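Local coordinates for mitotic checkpoint control protein kinase BUB1 (Drosophila melanogaster, PDB 6JKK) that probably binds ATP and acts as a protein kinase, being the kinase domain of the mitotic checkpoint protein BubR1, at residues S25-I28 and E29-H33; V282-Y285 and F286-M290; T289-E292 and N293-R296. All coordinates share one frame; numbering follows the deposited sequence.

Contact 1: residues S25-I28 and E29-H33; sequences SMYI and EKLPH
Ser25 and Glu29 are joined by a water that donates a 2.6 Å bond to Glu29 OE2 and also bonds to Ser25 OG. The bridge spans the C-terminal end of helix 24-28, where the chain leaves the helix through a type I beta turn from Ile28 to Leu31. One backbone bond of the alpha-helical kind remains, from Glu29 N to Ser25 O at 3.1 Å. After it the pattern shortens by one residue. Lys30 N bonds to Tyr27 O at 2.9 Å, and Leu31 N bonds to Ile28 O at 3.2 Å. In both of these three-residue bonds the donor sits above the carbonyl plane, 70° out of it at Ile28 O.

The turn brings Leu31 back toward the helix. Its CD1 lies over one face of the Tyr27 ring, near the rim, and touches Ile28 CG2 at 4.1 Å. Tyr27 chi1 of 177° swings CG away from the backbone N, to the side of the carbonyl carbon, and the ring meets Leu31 from there. Met26 and Lys30 run alongside each other in the same direction, with Lys30 NZ 3.8 Å from Met26 CG.

The apolar residues also meet helix 92-104. Ile28 touches Tyr92 and Phe95, Leu31 touches Phe95, and Tyr27 touches Leu99. Beyond the turn, backbone bonding of His33 with Ala120 leads into strand 34-36, at one edge of the N-lobe sheet. At the phenol end of Tyr27, Leu31 CD2 comes within 3.7 Å of Tyr27 OH.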
# COMPACT_ATOMS: atom_id res chain seq x y z
N SER A 25 8.36 13.38 19.64
CA SER A 25 9.80 13.67 19.56
C SER A 25 10.55 13.10 20.76
O SER A 25 11.63 12.53 20.63
CB SER A 25 10.04 15.17 19.45
OG SER A 25 9.51 15.86 20.57
N MET A 26 9.94 13.23 21.94
CA MET A 26 10.49 12.66 23.16
C MET A 26 10.63 11.13 23.05
O MET A 26 11.56 10.54 23.59
CB MET A 26 9.59 13.05 24.32
CG MET A 26 9.75 12.23 25.57
SD MET A 26 8.58 12.83 26.81
CE MET A 26 8.83 14.60 26.63
N TYR A 27 9.69 10.50 22.34
CA TYR A 27 9.76 9.06 22.13
C TYR A 27 10.87 8.67 21.16
O TYR A 27 11.71 7.83 21.49
CB TYR A 27 8.41 8.51 21.64
CG TYR A 27 8.40 7.02 21.32
CD1 TYR A 27 8.85 6.07 22.23
CD2 TYR A 27 7.90 6.56 20.10
CE1 TYR A 27 8.83 4.72 21.93
CE2 TYR A 27 7.88 5.21 19.79
CZ TYR A 27 8.34 4.29 20.71
OH TYR A 27 8.32 2.94 20.41
N ILE A 28 10.91 9.27 19.97
CA ILE A 28 11.90 8.85 18.98
C ILE A 28 13.34 9.16 19.39
O ILE A 28 14.28 8.50 18.93
CB ILE A 28 11.60 9.38 17.55
CG1 ILE A 28 11.70 10.90 17.47
CG2 ILE A 28 10.22 8.91 17.09
CD1 ILE A 28 11.42 11.43 16.06
N GLU A 29 13.51 10.14 20.28
CA GLU A 29 14.82 10.46 20.85
C GLU A 29 15.41 9.30 21.66
O GLU A 29 16.60 9.29 21.96
CB GLU A 29 14.72 11.69 21.76
CG GLU A 29 14.63 13.03 21.04
CD GLU A 29 14.20 14.15 21.96
OE1 GLU A 29 14.31 13.99 23.20
OE2 GLU A 29 13.75 15.20 21.44
N LYS A 30 14.56 8.33 22.01
CA LYS A 30 14.96 7.18 22.84
C LYS A 30 15.17 5.89 22.04
O LYS A 30 15.67 4.90 22.58
CB LYS A 30 13.89 6.90 23.89
CG LYS A 30 14.22 7.40 25.27
CD LYS A 30 14.10 8.90 25.37
CE LYS A 30 13.68 9.31 26.78
NZ LYS A 30 13.04 10.65 26.78
N LEU A 31 14.77 5.90 20.78
CA LEU A 31 14.81 4.68 19.97
C LEU A 31 16.21 4.43 19.42
O LEU A 31 16.76 5.28 18.72
CB LEU A 31 13.80 4.77 18.82
CG LEU A 31 12.33 4.78 19.22
CD1 LEU A 31 11.44 5.10 18.03
CD2 LEU A 31 11.92 3.44 19.85
N PRO A 32 16.79 3.26 19.73
CA PRO A 32 18.15 2.93 19.30
C PRO A 32 18.29 2.87 17.78
O PRO A 32 19.40 3.05 17.28
CB PRO A 32 18.39 1.55 19.91
CG PRO A 32 17.50 1.52 21.12
CD PRO A 32 16.26 2.26 20.69
N HIS A 33 17.20 2.61 17.06
CA HIS A 33 17.29 2.54 15.60
C HIS A 33 16.98 3.88 14.93
O HIS A 33 16.90 3.96 13.71
CB HIS A 33 16.42 1.42 15.03
CG HIS A 33 14.95 1.68 15.10
ND1 HIS A 33 14.29 1.90 16.29
CD2 HIS A 33 14.01 1.72 14.13
CE1 HIS A 33 13.00 2.08 16.04
NE2 HIS A 33 12.80 1.98 14.74
O HOH W 1 11.75 16.51 22.33

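Contact 2: residues V282-Y285 and F286-M290; sequences VPRY and FQRTM
Pro283 lays its ring over one face of Phe286. Its CD stands 4.0 Å from the centroid of the Phe286 ring and 17° off the ring normal, a CH-pi contact. Val282 crosses Phe286 at about a right angle, with Val282 CG1 3.7 Å from Phe286 CB. Tyr285 lies alongside, pointing the same way as Phe286, and its CD2 meets the edge of that ring. The two planes are 80° apart, but the rings meet obliquely. Tyr285 has CG between its backbone N and carbonyl carbon (chi1 49°), and this rotation sets its own ring face over Pro283 CB. The proline thus touches the faces of two rings with different atoms.

A type I beta turn from Pro283 to Phe286 sets these groups together. It is closed by Phe286 N to Pro283 O at 2.9 Å. Around the turn, two waters tie loop carbonyls to side chains. One accepts from Arg288 NH1 at 2.9 Å and donates to Val282 O. The other donates to Tyr285 O at 2.8 Å and accepts from Gln287 NE2 at 3.0 Å. The aliphatic part of Arg284 lies across one face of the Arg288 guanidinium, but Arg284 is poorly ordered.

Farther out, Phe286 touches Leu260 and Pro283 touches Phe261, both on helix 246-261. Gln287 N bonds to Glu156 OE2 at the start of helix 156-175. Gln287 is the centre of an inverse gamma turn and occupies the N-cap position of helix 288-299. This is a beta turn running into a helix start, at the surface of the helical C-lobe of the kinase fold.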
# COMPACT_ATOMS: atom_id res chain seq x y z
N VAL A 282 -16.25 -5.86 -17.42
CA VAL A 282 -15.62 -7.16 -17.18
C VAL A 282 -16.09 -8.11 -18.28
O VAL A 282 -17.29 -8.21 -18.53
CB VAL A 282 -16.03 -7.73 -15.82
CG1 VAL A 282 -15.23 -8.99 -15.51
CG2 VAL A 282 -15.84 -6.69 -14.71
N PRO A 283 -15.15 -8.78 -18.97
CA PRO A 283 -15.53 -9.71 -20.04
C PRO A 283 -16.44 -10.83 -19.53
O PRO A 283 -16.21 -11.32 -18.43
CB PRO A 283 -14.18 -10.29 -20.48
CG PRO A 283 -13.17 -9.24 -20.11
CD PRO A 283 -13.69 -8.63 -18.84
N ARG A 284 -17.46 -11.22 -20.31
CA ARG A 284 -18.41 -12.26 -19.88
C ARG A 284 -17.68 -13.55 -19.52
O ARG A 284 -18.12 -14.30 -18.64
CB ARG A 284 -19.42 -12.55 -21.00
CG ARG A 284 -20.86 -12.96 -20.56
CD ARG A 284 -20.99 -13.77 -19.25
NE ARG A 284 -20.28 -15.04 -19.25
CZ ARG A 284 -20.60 -16.09 -18.50
NH1 ARG A 284 -21.64 -16.03 -17.67
NH2 ARG A 284 -19.88 -17.21 -18.56
N TYR A 285 -16.58 -13.82 -20.20
CA TYR A 285 -15.86 -15.07 -19.97
C TYR A 285 -14.99 -15.04 -18.71
O TYR A 285 -14.55 -16.09 -18.23
CB TYR A 285 -15.06 -15.48 -21.19
CG TYR A 285 -14.20 -14.40 -21.80
CD1 TYR A 285 -14.68 -13.61 -22.83
CD2 TYR A 285 -12.91 -14.19 -21.35
CE1 TYR A 285 -13.91 -12.63 -23.39
CE2 TYR A 285 -12.13 -13.21 -21.90
CZ TYR A 285 -12.63 -12.43 -22.92
OH TYR A 285 -11.84 -11.45 -23.48
N PHE A 286 -14.77 -13.85 -18.16
CA PHE A 286 -14.18 -13.74 -16.83
C PHE A 286 -15.20 -14.25 -15.83
O PHE A 286 -16.33 -14.56 -16.19
CB PHE A 286 -13.84 -12.29 -16.46
CG PHE A 286 -12.49 -11.84 -16.93
CD1 PHE A 286 -11.84 -10.78 -16.30
CD2 PHE A 286 -11.88 -12.44 -18.03
CE1 PHE A 286 -10.59 -10.34 -16.74
CE2 PHE A 286 -10.64 -12.01 -18.47
CZ PHE A 286 -9.99 -10.95 -17.83
N GLN A 287 -14.80 -14.33 -14.56
CA GLN A 287 -15.77 -14.62 -13.52
C GLN A 287 -16.52 -13.32 -13.25
O GLN A 287 -16.35 -12.68 -12.21
CB GLN A 287 -15.07 -15.20 -12.28
CG GLN A 287 -14.37 -16.53 -12.58
CD GLN A 287 -15.32 -17.58 -13.12
OE1 GLN A 287 -16.33 -17.88 -12.50
NE2 GLN A 287 -15.01 -18.14 -14.30
N ARG A 288 -17.37 -12.97 -14.22
CA ARG A 288 -18.01 -11.66 -14.32
C ARG A 288 -18.81 -11.28 -13.08
O ARG A 288 -18.59 -10.22 -12.49
CB ARG A 288 -18.94 -11.64 -15.53
CG ARG A 288 -18.66 -10.54 -16.52
CD ARG A 288 -19.87 -9.63 -16.69
NE ARG A 288 -21.10 -10.37 -16.94
CZ ARG A 288 -21.65 -10.54 -18.14
NH1 ARG A 288 -21.07 -10.03 -19.22
NH2 ARG A 288 -22.77 -11.23 -18.27
N THR A 289 -19.74 -12.15 -12.70
CA THR A 289 -20.57 -11.94 -11.52
C THR A 289 -19.72 -11.71 -10.28
O THR A 289 -20.01 -10.84 -9.46
CB THR A 289 -21.55 -13.12 -11.31
OG1 THR A 289 -22.37 -13.28 -12.47
CG2 THR A 289 -22.45 -12.86 -10.11
N MET A 290 -18.64 -12.48 -10.15
CA MET A 290 -17.76 -12.35 -8.99
C MET A 290 -17.06 -11.00 -8.96
O MET A 290 -17.09 -10.29 -7.94
CB MET A 290 -16.72 -13.47 -8.95
CG MET A 290 -15.74 -13.31 -7.80
SD MET A 290 -14.26 -14.33 -8.01
CE MET A 290 -13.40 -13.41 -9.28
O HOH W 2 -19.61 -7.55 -18.99
O HOH W 3 -12.96 -16.92 -16.06

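Contact 3: residues T289-E292 and N293-R296; sequences TMWE and NIFR
Trp291 O accepts from Phe295 N at 2.9 Å, with a nearly straight N-H...O angle of 172°. It is one of four successive alpha-helical bonds in helix 288-299 of the kinase C-lobe. The others run from Asn293 N to Thr289 O, Ile294 N to Met290 O and Arg296 N to Glu292 O. Trp291 O also lies over one face of the Phe295 ring, near its rim.

Several side-chain donors have partners too. Trp291 NE1 bonds to Glu156 OE2 and Asn293 ND2 to Gln316 OE1. Arg296 NH2 gives a 3.2 Å bond to Asn293 OD1, in the carbonyl plane and on a lone pair. A bend at chi3 (-15°) turns the guanidinium back, so that one face rests over Glu292 O. A water donates to Glu292 OE1 at 2.6 Å and accepts a weak bond from Arg296 NH2. A leucine in place of Arg296 would probably leave Asn293 OD1 without this donor and the water with one partner fewer.

The apolar side faces helices 156-175, 246-261 and 310-322. There the Trp291 and Phe295 rings meet obliquely, their planes 40° apart. Trp291 CE3 touches Phe295 CE1 at 3.8 Å and Ile294 CD1 at 4.0 Å.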
# COMPACT_ATOMS: atom_id res chain seq x y z
N THR A 289 -19.74 -12.15 -12.70
CA THR A 289 -20.57 -11.94 -11.52
C THR A 289 -19.72 -11.71 -10.28
O THR A 289 -20.01 -10.84 -9.46
CB THR A 289 -21.55 -13.12 -11.31
OG1 THR A 289 -22.37 -13.28 -12.47
CG2 THR A 289 -22.45 -12.86 -10.11
N MET A 290 -18.64 -12.48 -10.15
CA MET A 290 -17.76 -12.35 -8.99
C MET A 290 -17.06 -11.00 -8.96
O MET A 290 -17.09 -10.29 -7.94
CB MET A 290 -16.72 -13.47 -8.95
CG MET A 290 -15.74 -13.31 -7.80
SD MET A 290 -14.26 -14.33 -8.01
CE MET A 290 -13.40 -13.41 -9.28
N TRP A 291 -16.42 -10.64 -10.07
CA TRP A 291 -15.70 -9.37 -10.14
C TRP A 291 -16.66 -8.20 -9.97
O TRP A 291 -16.34 -7.23 -9.28
CB TRP A 291 -14.94 -9.23 -11.47
CG TRP A 291 -13.69 -10.07 -11.54
CD1 TRP A 291 -13.45 -11.11 -12.39
CD2 TRP A 291 -12.53 -9.95 -10.71
NE1 TRP A 291 -12.20 -11.64 -12.14
CE2 TRP A 291 -11.62 -10.94 -11.12
CE3 TRP A 291 -12.17 -9.10 -9.66
CZ2 TRP A 291 -10.37 -11.11 -10.51
CZ3 TRP A 291 -10.92 -9.26 -9.06
CH2 TRP A 291 -10.04 -10.26 -9.49
N GLU A 292 -17.83 -8.29 -10.60
CA GLU A 292 -18.83 -7.24 -10.45
C GLU A 292 -19.30 -7.11 -8.99
O GLU A 292 -19.47 -5.99 -8.50
CB GLU A 292 -19.99 -7.43 -11.43
CG GLU A 292 -19.59 -7.16 -12.88
CD GLU A 292 -20.74 -7.29 -13.86
OE1 GLU A 292 -21.79 -7.86 -13.49
OE2 GLU A 292 -20.59 -6.83 -15.02
N ASN A 293 -19.47 -8.24 -8.30
CA ASN A 293 -19.75 -8.23 -6.86
C ASN A 293 -18.67 -7.48 -6.09
O ASN A 293 -18.96 -6.59 -5.29
CB ASN A 293 -19.85 -9.66 -6.31
CG ASN A 293 -21.22 -10.29 -6.52
OD1 ASN A 293 -22.18 -9.63 -6.93
ND2 ASN A 293 -21.33 -11.59 -6.21
N ILE A 294 -17.42 -7.87 -6.32
CA ILE A 294 -16.29 -7.28 -5.62
C ILE A 294 -16.19 -5.77 -5.86
O ILE A 294 -16.08 -5.00 -4.90
CB ILE A 294 -14.96 -7.97 -6.03
CG1 ILE A 294 -14.98 -9.44 -5.62
CG2 ILE A 294 -13.77 -7.25 -5.39
CD1 ILE A 294 -13.87 -10.27 -6.26
N PHE A 295 -16.25 -5.36 -7.12
CA PHE A 295 -16.14 -3.95 -7.46
C PHE A 295 -17.31 -3.15 -6.87
O PHE A 295 -17.11 -2.09 -6.28
CB PHE A 295 -16.09 -3.76 -8.98
CG PHE A 295 -14.87 -4.35 -9.64
CD1 PHE A 295 -13.80 -4.82 -8.89
CD2 PHE A 295 -14.79 -4.43 -11.03
CE1 PHE A 295 -12.68 -5.36 -9.50
CE2 PHE A 295 -13.68 -4.97 -11.66
CZ PHE A 295 -12.62 -5.43 -10.89
N ARG A 296 -18.52 -3.67 -7.02
CA ARG A 296 -19.71 -2.97 -6.54
C ARG A 296 -19.71 -2.82 -5.02
O ARG A 296 -20.06 -1.77 -4.49
CB ARG A 296 -20.99 -3.68 -6.99
CG ARG A 296 -22.26 -2.89 -6.72
CD ARG A 296 -23.52 -3.63 -7.17
NE ARG A 296 -23.24 -4.75 -8.07
CZ ARG A 296 -23.20 -6.02 -7.69
NH1 ARG A 296 -23.42 -6.34 -6.42
NH2 ARG A 296 -22.95 -6.97 -8.57
O HOH W 4 -23.31 -8.49 -11.49

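Contacts 2 and 3 are neighbours, with centres about 9 Å apart. They share Thr289 and Met290: contact 2 leads into helix 288-299 and contact 3 continues along it. Val282 CG1 packs on Trp291 CB at 4.1 Å, carrying the loop onto the helix. Glu156 OE2 ties both, taking Gln287 N from one and Trp291 NE1 from the other. Contact 1 lies on the opposite side of the chain's centre, its centre about 51 Å from that of contact 2 and about 46 Å from that of contact 3. It packs on helix 92-104 of the N-lobe. All three lie away from Lys85, the predicted ATP-binding residue.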